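Local coordinates for DUF4875 domain-containing protein (Desulfovibrio piger, PDB 4LG3) that is of unknown function and belongs to the DUF4875 family, whose members are grouped with the CamS-like proteins, at residues F9-E15 and N28-V34; K90-A94 and A118-L123; A64-A68 and T97-D101. One frame throughout, in Å; residues are numbered along the deposited sequence.

Contact 1 of 3, residues F9-E15 and N28-V34; sequences FFAPTKE and NVRIVLV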
loop_
_atom_site.group_PDB
_atom_site.type_symbol
_atom_site.label_atom_id
_atom_site.label_comp_id
_atom_site.label_asym_id
_atom_site.label_seq_id
_atom_site.Cartn_x
_atom_site.Cartn_y
_atom_site.Cartn_z
ATOM N N PHE A 9 7.817 10.620 -0.915
ATOM C CA PHE A 9 6.661 11.479 -0.688
ATOM C C PHE A 9 5.382 10.666 -0.716
ATOM O O PHE A 9 5.186 9.806 -1.577
ATOM C CB PHE A 9 6.577 12.613 -1.690
ATOM C CG PHE A 9 7.733 13.569 -1.587
ATOM C CD1 PHE A 9 8.137 14.072 -0.353
ATOM C CD2 PHE A 9 8.432 13.960 -2.726
ATOM C CE1 PHE A 9 9.214 14.954 -0.258
ATOM C CE2 PHE A 9 9.497 14.857 -2.633
ATOM C CZ PHE A 9 9.872 15.360 -1.399
ATOM N N PHE A 10 4.541 10.904 0.281
ATOM C CA PHE A 10 3.289 10.186 0.378
ATOM C C PHE A 10 2.166 11.138 0.745
ATOM O O PHE A 10 2.395 12.275 1.142
ATOM C CB PHE A 10 3.389 9.012 1.391
ATOM C CG PHE A 10 3.510 9.427 2.845
ATOM C CD1 PHE A 10 2.377 9.753 3.592
ATOM C CD2 PHE A 10 4.750 9.473 3.470
ATOM C CE1 PHE A 10 2.495 10.188 4.909
ATOM C CE2 PHE A 10 4.862 9.868 4.798
ATOM C CZ PHE A 10 3.739 10.230 5.508
ATOM N N ALA A 11 0.947 10.658 0.588
ATOM C CA ALA A 11 -0.270 11.355 0.983
ATOM C C ALA A 11 -1.242 10.317 1.531
ATOM O O ALA A 11 -1.355 9.230 0.963
ATOM C CB ALA A 11 -0.871 12.095 -0.191
ATOM N N PRO A 12 -1.911 10.584 2.663
ATOM C CA PRO A 12 -2.905 9.600 3.151
ATOM C C PRO A 12 -4.153 9.563 2.245
ATOM O O PRO A 12 -4.506 10.584 1.637
ATOM C CB PRO A 12 -3.259 10.131 4.546
ATOM C CG PRO A 12 -3.060 11.628 4.440
ATOM C CD PRO A 12 -1.911 11.825 3.478
ATOM N N THR A 13 -4.818 8.399 2.169
ATOM C CA THR A 13 -6.064 8.232 1.406
ATOM C C THR A 13 -7.178 7.831 2.358
ATOM O O THR A 13 -8.360 7.870 1.995
ATOM C CB THR A 13 -5.918 7.168 0.283
ATOM O OG1 THR A 13 -5.561 5.928 0.870
ATOM C CG2 THR A 13 -4.916 7.557 -0.784
ATOM N N LYS A 14 -6.786 7.384 3.557
ATOM C CA LYS A 14 -7.694 6.902 4.584
ATOM C C LYS A 14 -7.002 6.925 5.938
ATOM O O LYS A 14 -5.854 6.505 6.044
ATOM C CB LYS A 14 -8.186 5.463 4.257
ATOM C CG LYS A 14 -9.372 5.028 5.092
ATOM C CD LYS A 14 -9.815 3.642 4.729
ATOM C CE LYS A 14 -11.016 3.227 5.533
ATOM N NZ LYS A 14 -11.637 2.028 4.920
ATOM N N GLU A 15 -7.739 7.373 6.972
ATOM C CA GLU A 15 -7.292 7.487 8.370
ATOM C C GLU A 15 -8.441 7.161 9.294
ATOM O O GLU A 15 -9.536 7.711 9.126
ATOM C CB GLU A 15 -6.814 8.913 8.670
ATOM C CG GLU A 15 -5.482 9.304 8.067
ATOM C CD GLU A 15 -5.065 10.721 8.418
ATOM O OE1 GLU A 15 -5.598 11.275 9.404
ATOM O OE2 GLU A 15 -4.201 11.279 7.708
ATOM N N ASN A 28 -5.139 3.672 12.228
ATOM C CA ASN A 28 -4.883 2.934 10.979
ATOM C C ASN A 28 -4.911 3.893 9.827
ATOM O O ASN A 28 -5.841 4.702 9.703
ATOM C CB ASN A 28 -5.870 1.791 10.778
ATOM C CG ASN A 28 -5.923 0.847 11.948
ATOM O OD1 ASN A 28 -4.920 0.271 12.346
ATOM N ND2 ASN A 28 -7.095 0.697 12.542
ATOM N N VAL A 29 -3.846 3.847 9.004
ATOM C CA VAL A 29 -3.702 4.772 7.881
ATOM C C VAL A 29 -3.304 4.042 6.607
ATOM O O VAL A 29 -2.410 3.192 6.618
ATOM C CB VAL A 29 -2.659 5.910 8.218
ATOM C CG1 VAL A 29 -2.608 6.954 7.105
ATOM C CG2 VAL A 29 -2.963 6.583 9.555
ATOM N N ARG A 30 -3.930 4.447 5.493
ATOM C CA ARG A 30 -3.589 4.010 4.129
ATOM C C ARG A 30 -2.951 5.184 3.442
ATOM O O ARG A 30 -3.493 6.295 3.479
ATOM C CB ARG A 30 -4.803 3.520 3.350
ATOM C CG ARG A 30 -5.558 2.374 4.010
ATOM C CD ARG A 30 -6.437 1.691 2.983
ATOM N NE ARG A 30 -5.669 0.748 2.158
ATOM C CZ ARG A 30 -5.648 -0.568 2.343
ATOM N NH1 ARG A 30 -6.377 -1.121 3.303
ATOM N NH2 ARG A 30 -4.931 -1.344 1.545
ATOM N N ILE A 31 -1.775 4.966 2.849
ATOM C CA ILE A 31 -1.045 6.023 2.167
ATOM C C ILE A 31 -0.768 5.594 0.735
ATOM O O ILE A 31 -0.880 4.407 0.407
ATOM C CB ILE A 31 0.261 6.436 2.940
ATOM C CG1 ILE A 31 1.267 5.286 3.067
ATOM C CG2 ILE A 31 -0.069 7.105 4.315
ATOM C CD1 ILE A 31 2.726 5.712 3.391
ATOM N N VAL A 32 -0.427 6.568 -0.123
ATOM C CA VAL A 32 -0.012 6.343 -1.517
ATOM C C VAL A 32 1.221 7.211 -1.788
ATOM O O VAL A 32 1.381 8.266 -1.155
ATOM C CB VAL A 32 -1.111 6.595 -2.612
ATOM C CG1 VAL A 32 -2.240 5.575 -2.542
ATOM C CG2 VAL A 32 -1.646 8.032 -2.577
ATOM N N LEU A 33 2.042 6.801 -2.780
ATOM C CA LEU A 33 3.182 7.577 -3.231
ATOM C C LEU A 33 2.705 8.683 -4.137
ATOM O O LEU A 33 1.857 8.441 -5.008
ATOM C CB LEU A 33 4.210 6.717 -3.965
ATOM C CG LEU A 33 4.903 5.622 -3.184
ATOM C CD1 LEU A 33 5.900 4.916 -4.071
ATOM C CD2 LEU A 33 5.554 6.156 -1.886
ATOM N N VAL A 34 3.248 9.890 -3.950
ATOM C CA VAL A 34 2.884 11.043 -4.777
ATOM C C VAL A 34 4.113 11.700 -5.397
ATOM O O VAL A 34 5.252 11.469 -4.978
ATOM C CB VAL A 34 2.034 12.101 -4.020
ATOM C CG1 VAL A 34 0.707 11.505 -3.551
ATOM C CG2 VAL A 34 2.811 12.730 -2.861
HETATM O O HOH W 1 6.706 9.163 -4.131
#
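Ile31 packs against the Phe10 ring with two methyls. Ile31 CG2 lies 3.7 Å from Phe10 CD1, oblique to the ring. Ile31 CD1 makes an off-centre CH-pi contact, 4.3 Å from the centroid of the Phe10 ring. Phe10 reaches this neighbour because CG sits between its backbone N and carbonyl carbon (chi1 70°). Pro12 shares this face and touches Val29 CG1 through CB. Glu15 lays its CG alongside Val29, pointing the same way. Ala11 and Val32 share the other face. Ala11 CB meets Val34 CG1 at 3.8 Å, and Thr13 CG2 touches both methyls of Val32. Strands 10-18 and 26-36 form an antiparallel beta hairpin. Ala11 and Val32 are a hydrogen-bonded pair: Ala11 N to Val32 O and Val32 N to Ala11 O are both 3.0 Å. A classic beta bulge follows: Thr13 and Lys14 both face Arg30. Thr13 N gives Arg30 O a nearly straight bond of 2.8 Å (170° at the hydrogen), while the bond from Lys14 N is weak. Arg30 N returns a bond to Lys14 O. At the polar edge, the Arg30 chain bends at chi3 and its NE forms a salt bridge with Asp81. The Glu15 carboxylate bonds Tyr27 and Tyr67.

Contact 2 of 3, residues K90-A94 and A118-L123; sequences KTVLA and ATPRGL
One carbonyl oxygen, Leu93 O, is approached by both the backbone N-H and the hydroxyl of Thr119. Thr119 N makes a hydrogen bond of 2.8 Å to Leu93 O. Thr119 OG1 is 3.2 Å from Leu93 O and 2.8 Å from Arg121 O, so the hydroxyl proton could go to either oxygen. The hydroxyl stands between its own backbone N and carbonyl carbon (chi1 51°), which brings it over to Leu93. Thr119 CG2 lies 3.5 Å from Val92 O. The CA of Ala118 adds a CA-H...O contact to the same Leu93 oxygen. Leu93 CD2 comes within 3.8 Å of Thr119 OG1 and packs on Leu123 CG, while Leu93 CD1 approaches Gly122 CA. Leu123 CD1 also meets Thr91 OG1, the two side chains crossing at about a right angle; that hydroxyl is bonded to Gln131. Arg121 points away, and its NH1 bonds Gly122 O and forms a salt bridge with Glu127. Ala94 and Ala118 are a non-hydrogen-bonded antiparallel pair with CA atoms 4.0 Å apart. Leu93 and Ala94 both face Leu80 on the neighbouring strand 75-81. This is a classic beta bulge, set where strand 92-98 begins and the chain after strand 113-118 leaves the sheet.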
loop_
_atom_site.group_PDB
_atom_site.type_symbol
_atom_site.label_atom_id
_atom_site.label_comp_id
_atom_site.label_asym_id
_atom_site.label_seq_id
_atom_site.Cartn_x
_atom_site.Cartn_y
_atom_site.Cartn_z
ATOM N N LYS A 90 -5.981 -1.717 -6.888
ATOM C CA LYS A 90 -4.681 -1.383 -6.292
ATOM C C LYS A 90 -4.218 -2.553 -5.473
ATOM O O LYS A 90 -5.021 -3.457 -5.208
ATOM C CB LYS A 90 -4.782 -0.109 -5.395
ATOM C CG LYS A 90 -5.614 -0.348 -4.142
ATOM C CD LYS A 90 -6.102 0.891 -3.423
ATOM C CE LYS A 90 -6.861 0.451 -2.195
ATOM N NZ LYS A 90 -7.538 1.577 -1.555
ATOM N N THR A 91 -2.923 -2.539 -5.069
ATOM C CA THR A 91 -2.313 -3.584 -4.239
ATOM C C THR A 91 -1.408 -2.952 -3.194
ATOM O O THR A 91 -1.067 -1.793 -3.297
ATOM C CB THR A 91 -1.529 -4.630 -5.080
ATOM O OG1 THR A 91 -0.487 -3.993 -5.821
ATOM C CG2 THR A 91 -2.417 -5.480 -5.969
ATOM N N VAL A 92 -1.001 -3.739 -2.214
ATOM C CA VAL A 92 -0.119 -3.374 -1.109
ATOM C C VAL A 92 1.323 -3.409 -1.579
ATOM O O VAL A 92 1.786 -4.442 -2.058
ATOM C CB VAL A 92 -0.328 -4.334 0.103
ATOM C CG1 VAL A 92 0.625 -4.023 1.248
ATOM C CG2 VAL A 92 -1.764 -4.286 0.573
ATOM N N LEU A 93 2.026 -2.285 -1.398
ATOM C CA LEU A 93 3.450 -2.145 -1.678
ATOM C C LEU A 93 4.293 -2.303 -0.390
ATOM O O LEU A 93 5.432 -2.746 -0.458
ATOM C CB LEU A 93 3.748 -0.789 -2.330
ATOM C CG LEU A 93 3.206 -0.529 -3.734
ATOM C CD1 LEU A 93 3.777 0.757 -4.286
ATOM C CD2 LEU A 93 3.483 -1.721 -4.701
ATOM N N ALA A 94 3.732 -1.949 0.778
ATOM C CA ALA A 94 4.442 -2.005 2.052
ATOM C C ALA A 94 3.491 -1.834 3.203
ATOM O O ALA A 94 2.465 -1.163 3.056
ATOM C CB ALA A 94 5.515 -0.891 2.112
ATOM N N ALA A 118 7.292 -5.274 2.539
ATOM C CA ALA A 118 7.593 -4.398 1.414
ATOM C C ALA A 118 7.805 -5.247 0.177
ATOM O O ALA A 118 8.358 -6.347 0.274
ATOM C CB ALA A 118 8.814 -3.524 1.697
ATOM N N THR A 119 7.305 -4.776 -0.967
ATOM C CA THR A 119 7.479 -5.467 -2.246
ATOM C C THR A 119 8.939 -5.226 -2.708
ATOM O O THR A 119 9.526 -4.202 -2.336
ATOM C CB THR A 119 6.444 -4.971 -3.278
ATOM O OG1 THR A 119 6.472 -3.551 -3.328
ATOM C CG2 THR A 119 5.042 -5.452 -3.006
ATOM N N PRO A 120 9.548 -6.095 -3.545
ATOM C CA PRO A 120 10.953 -5.829 -3.963
ATOM C C PRO A 120 11.132 -4.538 -4.775
ATOM O O PRO A 120 12.249 -4.055 -4.897
ATOM C CB PRO A 120 11.338 -7.064 -4.782
ATOM C CG PRO A 120 10.055 -7.760 -5.109
ATOM C CD PRO A 120 9.048 -7.387 -4.066
ATOM N N ARG A 121 10.034 -3.975 -5.306
ATOM C CA ARG A 121 9.966 -2.735 -6.117
ATOM C C ARG A 121 8.542 -2.213 -6.186
ATOM O O ARG A 121 7.609 -2.950 -5.848
ATOM C CB ARG A 121 10.459 -3.004 -7.554
ATOM C CG ARG A 121 9.664 -4.087 -8.301
ATOM C CD ARG A 121 9.854 -3.997 -9.802
ATOM N NE ARG A 121 9.125 -5.038 -10.532
ATOM C CZ ARG A 121 7.947 -4.867 -11.126
ATOM N NH1 ARG A 121 7.334 -3.692 -11.078
ATOM N NH2 ARG A 121 7.380 -5.864 -11.784
ATOM N N GLY A 122 8.378 -0.992 -6.694
ATOM C CA GLY A 122 7.061 -0.426 -6.978
ATOM C C GLY A 122 6.585 -0.885 -8.346
ATOM O O GLY A 122 7.187 -1.781 -8.941
ATOM N N LEU A 123 5.536 -0.271 -8.893
ATOM C CA LEU A 123 4.986 -0.746 -10.172
ATOM C C LEU A 123 5.200 0.226 -11.326
ATOM O O LEU A 123 5.339 1.432 -11.121
ATOM C CB LEU A 123 3.467 -1.057 -10.030
ATOM C CG LEU A 123 2.979 -1.903 -8.805
ATOM C CD1 LEU A 123 1.519 -2.242 -8.936
ATOM C CD2 LEU A 123 3.772 -3.213 -8.637
#

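Contact 3 of 3, residues A64-A68 and T97-D101; sequences ARYYA and TYAPD. With SO4 (sulfate ion), chain D.
The ring of Tyr98 is the main bump of this contact. It fills the shallow place on the helix over the small residues Ala64 and Ala68, bordered by the Arg65 chain. The two alanines are one helical turn apart. Their small side chains let the strand come close, with the CA atoms of Ala64 and Tyr98 6.1 Å apart. Ala64 CB meets Tyr98 CB at 3.7 Å. Ala68 CB touches the ring farther out, 3.9 Å from Tyr98 CD2. The same methyl also meets Pro100 CG at 4.0 Å, so it touches ring and proline where they meet. Pro100 folds back over Tyr98, with its CD above the centre of one ring face. Tyr98 CG is anti to the backbone N (chi1 -178°), and this swings the ring across the helix surface, with its hydroxyl end near Arg65.

Arg65 crosses the tyrosine at about a right angle. Its CG packs against Tyr98 CE2, and its extended chain brings the guanidinium level with the hydroxyl end, Arg65 NH1 3.7 Å from Tyr98 OH. The guanidinium and ring planes are 66° apart, and any cation-pi attraction is long and weak at most. Both residues reach a sulfate ion, probably from the crystallisation liquor. Tyr98 OH bonds sulfate O2 at 2.7 Å, near the plane of the ring. The sulfate lies at the edge of the guanidinium, where Arg65 NH1 makes weak bonds to O1 and O3. Trp113 NE1 supplies another bond to the ion.

The contact lies at the surface, where helix 53-71 packs on the sheet near the end of strand 92-98. Ala64 also touches Ile78 and Ala68 touches Val76, both on strand 75-81. On strand 113-118, Trp113 stacks with Tyr98 and touches Ala64 and Arg65.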
loop_
_atom_site.group_PDB
_atom_site.type_symbol
_atom_site.label_atom_id
_atom_site.label_comp_id
_atom_site.label_asym_id
_atom_site.label_seq_id
_atom_site.Cartn_x
_atom_site.Cartn_y
_atom_site.Cartn_z
ATOM N N ALA A 64 4.485 5.938 9.981
ATOM C CA ALA A 64 4.127 5.371 11.305
ATOM C C ALA A 64 4.586 6.292 12.447
ATOM O O ALA A 64 3.786 6.622 13.312
ATOM C CB ALA A 64 4.717 3.973 11.476
ATOM N N ARG A 65 5.842 6.739 12.407
ATOM C CA ARG A 65 6.461 7.648 13.362
ATOM C C ARG A 65 5.753 8.993 13.393
ATOM O O ARG A 65 5.483 9.501 14.484
ATOM C CB ARG A 65 7.927 7.846 13.026
ATOM C CG ARG A 65 8.748 6.597 13.223
ATOM C CD ARG A 65 10.198 7.001 13.285
ATOM N NE ARG A 65 11.110 5.883 13.066
ATOM C CZ ARG A 65 11.596 5.128 14.035
ATOM N NH1 ARG A 65 11.235 5.340 15.293
ATOM N NH2 ARG A 65 12.441 4.152 13.757
ATOM N N TYR A 66 5.382 9.518 12.221
ATOM C CA TYR A 66 4.652 10.779 12.073
ATOM C C TYR A 66 3.278 10.707 12.748
ATOM O O TYR A 66 2.979 11.545 13.585
ATOM C CB TYR A 66 4.497 11.203 10.580
ATOM C CG TYR A 66 3.466 12.310 10.386
ATOM C CD1 TYR A 66 3.687 13.598 10.892
ATOM C CD2 TYR A 66 2.229 12.044 9.796
ATOM C CE1 TYR A 66 2.702 14.587 10.811
ATOM C CE2 TYR A 66 1.245 13.025 9.705
ATOM C CZ TYR A 66 1.481 14.290 10.223
ATOM O OH TYR A 66 0.500 15.244 10.125
ATOM N N TYR A 67 2.471 9.704 12.416
ATOM C CA TYR A 67 1.129 9.558 12.941
ATOM C C TYR A 67 1.100 9.258 14.425
ATOM O O TYR A 67 0.183 9.730 15.097
ATOM C CB TYR A 67 0.327 8.519 12.140
ATOM C CG TYR A 67 -0.180 9.096 10.839
ATOM C CD1 TYR A 67 -1.245 9.997 10.821
ATOM C CD2 TYR A 67 0.438 8.789 9.631
ATOM C CE1 TYR A 67 -1.703 10.547 9.626
ATOM C CE2 TYR A 67 0.019 9.372 8.436
ATOM C CZ TYR A 67 -1.073 10.222 8.436
ATOM O OH TYR A 67 -1.556 10.714 7.256
ATOM N N ALA A 68 2.090 8.521 14.948
ATOM C CA ALA A 68 2.180 8.214 16.381
ATOM C C ALA A 68 2.324 9.530 17.179
ATOM O O ALA A 68 1.589 9.760 18.132
ATOM C CB ALA A 68 3.349 7.272 16.637
ATOM N N THR A 97 3.526 -1.736 11.455
ATOM C CA THR A 97 2.800 -1.429 12.674
ATOM C C THR A 97 3.859 -1.002 13.722
ATOM O O THR A 97 4.862 -1.672 13.921
ATOM C CB THR A 97 1.877 -2.578 13.090
ATOM O OG1 THR A 97 0.902 -2.805 12.041
ATOM C CG2 THR A 97 1.161 -2.284 14.404
ATOM N N TYR A 98 3.617 0.133 14.347
ATOM C CA TYR A 98 4.467 0.791 15.324
ATOM C C TYR A 98 3.748 1.020 16.649
ATOM O O TYR A 98 2.674 1.633 16.671
ATOM C CB TYR A 98 4.910 2.138 14.737
ATOM C CG TYR A 98 5.846 2.972 15.596
ATOM C CD1 TYR A 98 6.881 2.379 16.323
ATOM C CD2 TYR A 98 5.761 4.364 15.597
ATOM C CE1 TYR A 98 7.787 3.148 17.052
ATOM C CE2 TYR A 98 6.661 5.145 16.325
ATOM C CZ TYR A 98 7.661 4.529 17.066
ATOM O OH TYR A 98 8.563 5.272 17.784
ATOM N N ALA A 99 4.345 0.523 17.743
ATOM C CA ALA A 99 3.895 0.676 19.131
ATOM C C ALA A 99 5.056 1.319 19.914
ATOM O O ALA A 99 5.894 0.590 20.449
ATOM C CB ALA A 99 3.493 -0.666 19.712
ATOM N N PRO A 100 5.163 2.681 19.919
ATOM C CA PRO A 100 6.323 3.343 20.559
ATOM C C PRO A 100 6.701 2.850 21.968
ATOM O O PRO A 100 7.885 2.821 22.282
ATOM C CB PRO A 100 5.920 4.831 20.612
ATOM C CG PRO A 100 4.905 5.005 19.577
ATOM C CD PRO A 100 4.277 3.667 19.266
ATOM N N ASP A 101 5.722 2.475 22.802
ATOM C CA ASP A 101 5.975 2.029 24.177
ATOM C C ASP A 101 6.442 0.534 24.270
ATOM O O ASP A 101 6.695 0.048 25.374
ATOM C CB ASP A 101 4.734 2.277 25.078
ATOM C CG ASP A 101 3.511 1.386 24.850
ATOM O OD1 ASP A 101 3.550 0.532 23.936
ATOM O OD2 ASP A 101 2.505 1.577 25.561
HETATM S S SO4 D . 11.988 3.393 18.003
HETATM O O1 SO4 D . 12.800 4.600 17.794
HETATM O O2 SO4 D . 10.682 3.799 18.529
HETATM O O3 SO4 D . 11.866 2.658 16.729
HETATM O O4 SO4 D . 12.644 2.527 18.985
#

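All three contacts draw on one mixed sheet, and helix 53-71 packs against each; contact 2 also takes in the loop after strand 113-118. Contact 1, the hairpin of strands 10-18 and 26-36, closes before the others open. Contacts 2 and 3 share strand 92-98, and their segments alternate along the chain. Strand 75-81 lies between strands 26-36 and 92-98 in the sheet, yet Arg30 of contact 1 and Lys90 of contact 2 come close. The centres of contacts 1 and 2 are about 14 Å apart, of 1 and 3 about 15 Å, of 2 and 3 about 21 Å. Contact 1 meets contact 3 through Tyr67, which reaches Glu15, Pro12 and Val29. The helix thus spans the sheet from the hairpin to strand 113-118.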